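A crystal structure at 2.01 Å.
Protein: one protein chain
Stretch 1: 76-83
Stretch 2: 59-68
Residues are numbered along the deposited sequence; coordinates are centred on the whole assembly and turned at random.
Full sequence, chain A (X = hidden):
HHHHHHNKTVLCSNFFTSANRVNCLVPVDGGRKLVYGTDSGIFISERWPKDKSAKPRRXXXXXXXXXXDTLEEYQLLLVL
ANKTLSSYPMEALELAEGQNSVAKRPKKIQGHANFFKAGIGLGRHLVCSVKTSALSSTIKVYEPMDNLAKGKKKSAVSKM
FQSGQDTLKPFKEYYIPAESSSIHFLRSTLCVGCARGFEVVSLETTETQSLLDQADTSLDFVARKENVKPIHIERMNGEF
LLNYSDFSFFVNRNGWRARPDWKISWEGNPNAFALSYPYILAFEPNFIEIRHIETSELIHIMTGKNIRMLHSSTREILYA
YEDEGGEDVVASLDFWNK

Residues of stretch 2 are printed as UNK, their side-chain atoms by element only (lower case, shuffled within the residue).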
# COMPACT_ATOMS: atom_id res chain seq x y z
N LEU A 76 -13.84 5.60 10.40
CA LEU A 76 -13.64 6.42 9.19
C LEU A 76 -13.17 5.60 7.99
O LEU A 76 -12.20 4.77 8.08
CB LEU A 76 -12.65 7.57 9.43
CG LEU A 76 -13.06 8.62 10.45
CD1 LEU A 76 -11.98 9.70 10.56
CD2 LEU A 76 -14.40 9.24 10.14
N LEU A 77 -13.86 5.82 6.87
CA LEU A 77 -13.39 5.40 5.57
C LEU A 77 -12.59 6.54 4.90
O LEU A 77 -13.08 7.63 4.74
CB LEU A 77 -14.56 4.96 4.70
CG LEU A 77 -14.22 4.44 3.32
CD1 LEU A 77 -13.60 3.04 3.38
CD2 LEU A 77 -15.51 4.43 2.47
N LEU A 78 -11.34 6.26 4.50
CA LEU A 78 -10.45 7.22 3.80
C LEU A 78 -10.37 6.91 2.28
O LEU A 78 -10.07 5.74 1.84
CB LEU A 78 -9.07 7.16 4.39
CG LEU A 78 -8.98 7.33 5.93
CD1 LEU A 78 -7.52 7.11 6.34
CD2 LEU A 78 -9.45 8.74 6.30
N VAL A 79 -10.69 7.93 1.47
CA VAL A 79 -10.82 7.77 0.01
C VAL A 79 -10.04 8.83 -0.77
O VAL A 79 -10.28 10.01 -0.60
CB VAL A 79 -12.30 7.85 -0.38
CG1 VAL A 79 -12.50 7.81 -1.89
CG2 VAL A 79 -13.06 6.69 0.29
N LEU A 80 -9.15 8.40 -1.67
CA LEU A 80 -8.44 9.25 -2.60
C LEU A 80 -9.07 9.08 -4.00
O LEU A 80 -8.94 8.03 -4.60
CB LEU A 80 -6.97 8.93 -2.62
CG LEU A 80 -6.07 9.78 -3.55
CD1 LEU A 80 -6.19 11.25 -3.20
CD2 LEU A 80 -4.61 9.35 -3.45
N ALA A 81 -9.81 10.12 -4.48
CA ALA A 81 -10.64 10.08 -5.71
C ALA A 81 -10.30 11.32 -6.54
O ALA A 81 -10.47 12.47 -6.09
CB ALA A 81 -12.11 10.08 -5.39
N ASN A 82 -9.73 11.08 -7.71
CA ASN A 82 -9.32 12.16 -8.61
C ASN A 82 -8.55 13.23 -7.86
O ASN A 82 -8.90 14.43 -7.88
CB ASN A 82 -10.54 12.74 -9.30
CG ASN A 82 -10.19 13.47 -10.60
OD1 ASN A 82 -9.13 13.29 -11.19
ND2 ASN A 82 -11.11 14.29 -11.05
N LYS A 83 -7.56 12.73 -7.11
CA LYS A 83 -6.57 13.52 -6.35
C LYS A 83 -7.06 14.27 -5.14
O LYS A 83 -6.30 14.98 -4.49
CB LYS A 83 -5.76 14.42 -7.27
CG LYS A 83 -5.15 13.61 -8.39
CD LYS A 83 -4.34 14.51 -9.30
CE LYS A 83 -3.49 13.66 -10.24
NZ LYS A 83 -3.07 14.47 -11.42
N UNK A 59 -22.08 1.65 -3.39
CA UNK A 59 -22.34 2.37 -2.13
C UNK A 59 -22.00 3.83 -2.19
O UNK A 59 -22.59 4.61 -1.44
c UNK A 59 -22.25 0.53 -0.46
c UNK A 59 -20.06 1.77 -1.02
c UNK A 59 -21.62 1.84 -0.87
N UNK A 60 -21.02 4.20 -2.97
CA UNK A 60 -20.73 5.62 -3.13
C UNK A 60 -20.48 5.91 -4.60
O UNK A 60 -19.83 5.08 -5.30
c UNK A 60 -19.77 6.05 -0.81
c UNK A 60 -18.45 6.02 -0.04
c UNK A 60 -20.66 7.21 -0.42
c UNK A 60 -19.54 6.04 -2.31
N UNK A 61 -21.00 7.05 -5.09
CA UNK A 61 -20.58 7.55 -6.40
C UNK A 61 -19.32 8.36 -6.15
O UNK A 61 -19.24 9.12 -5.19
o UNK A 61 -22.94 6.34 -7.33
o UNK A 61 -23.96 8.28 -7.57
c UNK A 61 -22.94 7.61 -7.36
c UNK A 61 -21.65 8.40 -7.11
N UNK A 62 -18.35 8.21 -7.01
CA UNK A 62 -17.03 8.85 -6.84
C UNK A 62 -16.25 8.29 -7.94
O UNK A 62 -16.38 7.10 -8.23
c UNK A 62 -16.35 8.53 -5.52
N UNK A 63 -15.42 9.13 -8.53
CA UNK A 63 -14.78 8.79 -9.75
C UNK A 63 -13.28 8.79 -9.58
O UNK A 63 -12.78 9.47 -8.71
o UNK A 63 -14.38 10.83 -11.04
c UNK A 63 -15.28 9.77 -10.84
N UNK A 64 -12.56 8.02 -10.41
CA UNK A 64 -11.09 7.94 -10.36
C UNK A 64 -10.55 7.56 -8.97
O UNK A 64 -9.64 8.21 -8.48
n UNK A 64 -11.68 8.60 -13.96
c UNK A 64 -11.05 9.88 -12.03
o UNK A 64 -9.50 8.83 -13.48
c UNK A 64 -10.68 9.05 -13.21
c UNK A 64 -10.48 9.28 -10.76
N UNK A 65 -11.17 6.58 -8.31
CA UNK A 65 -10.76 6.18 -6.92
C UNK A 65 -9.47 5.37 -7.02
O UNK A 65 -9.49 4.23 -7.47
c UNK A 65 -11.82 5.38 -6.18
c UNK A 65 -11.32 5.07 -4.76
c UNK A 65 -13.13 6.19 -6.11
N UNK A 66 -8.34 5.99 -6.66
CA UNK A 66 -7.05 5.32 -6.79
C UNK A 66 -6.50 4.71 -5.49
O UNK A 66 -5.63 3.89 -5.59
o UNK A 66 -5.90 7.35 -6.47
c UNK A 66 -6.00 6.24 -7.36
c UNK A 66 -6.38 6.75 -8.79
N UNK A 67 -6.96 5.16 -4.31
CA UNK A 67 -6.49 4.58 -3.05
C UNK A 67 -7.59 4.68 -2.00
O UNK A 67 -8.42 5.61 -1.97
c UNK A 67 -4.33 4.42 -1.65
c UNK A 67 -3.22 5.19 -0.95
o UNK A 67 -2.50 6.05 -1.54
n UNK A 67 -3.05 4.86 0.34
c UNK A 67 -5.12 5.20 -2.67
N UNK A 68 -7.68 3.65 -1.16
CA UNK A 68 -8.71 3.51 -0.17
C UNK A 68 -8.17 2.77 1.08
O UNK A 68 -7.35 1.83 0.96
c UNK A 68 -12.46 2.73 -0.71
c UNK A 68 -9.74 1.29 -0.98
c UNK A 68 -11.18 3.05 0.08
c UNK A 68 -9.94 2.80 -0.76

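Position 59 carries three side-chain carbons, the first bearing the other two, and they stay out of reach of stretch 1; this fork at CB without oxygen makes it Val-59.

Position 60 has four carbons forked at the second, and one terminal carbon lies 4.2 Å from Leu-77 CD2. The fork identifies Leu-60, and the contact is Leu-60 CD1 to Leu-77 CD2, between two buried side chains.

At position 61 two carbons are followed by two oxygens on the second, with no contact to stretch 1: a carboxylate one carbon beyond CB, hence Asp-61.

Position 62 has a single carbon; its CA-to-CB bond points toward stretch 1, and the CB stays 4.5 Å from Ala-81 CB. This is Ala-62.

Position 63 shows one carbon, then one oxygen. Its contribution comes from the backbone, with O 3.4 Å from Ala-81 CB. The side chain gives Ser-63.

Position 64 has three carbons, the third carrying two atoms recorded as oxygen and nitrogen: an amide, two carbons beyond CB. Its CB lies 3.8 Å from Asn-82 CB, yet the end of the chain leads away. Its backbone O accepts a hydrogen bond from Asn-82 N at 3.0 Å, nearly straight at 169°. The residue is Gln-64.

Position 65 repeats the three-carbon fork at CB; one terminal carbon meets Val-79 CG1 at 4.1 Å, and the other meets Ala-81 CB at 4.1 Å. This is Val-65, the two atoms being CG1 and CG2 respectively.

Position 66 has a first carbon bearing one oxygen and one carbon. The oxygen lies 3.8 Å from Leu-80 CG, while the backbone N donates to Leu-80 O at 3.0 Å and a more bent 143°. The branching is the signature of Thr-66, and the oxygen is OG1.

Position 67 has three carbons, the third carrying one oxygen and one nitrogen, again an amide. Its CB is 4.2 Å from Leu-80 CB, and its backbone O accepts from Leu-80 N at 2.9 Å and 171°. This is Gln-67, with both amide atoms hydrogen-bonded elsewhere in the structure.

Position 68 has four carbons forked at the first, one arm two carbons long; the inner carbon of that arm lies 4.1 Å from both Leu-77 CD1 and Val-79 CG2. This is Ile-68, and the atom is CG1.

The strands run antiparallel, their axes at 158°. Val-79 pairs with Ile-68 and Leu-80 with Gln-67, but Ala-81 pairs with Val-65; this one-residue shift is a beta bulge, with Thr-66 as the extra residue. Leu-80 bonds through N to Gln-67 and through O to Thr-66, so the backbone ladder spans the bulge. Val-79, Ala-81, Val-65 and Ile-68 share one face, where apolar packing complements the hydrogen bonds; Leu-80 and Gln-67 occupy the other.

Stretch 2, residues 59-68: VLDASQVTQI
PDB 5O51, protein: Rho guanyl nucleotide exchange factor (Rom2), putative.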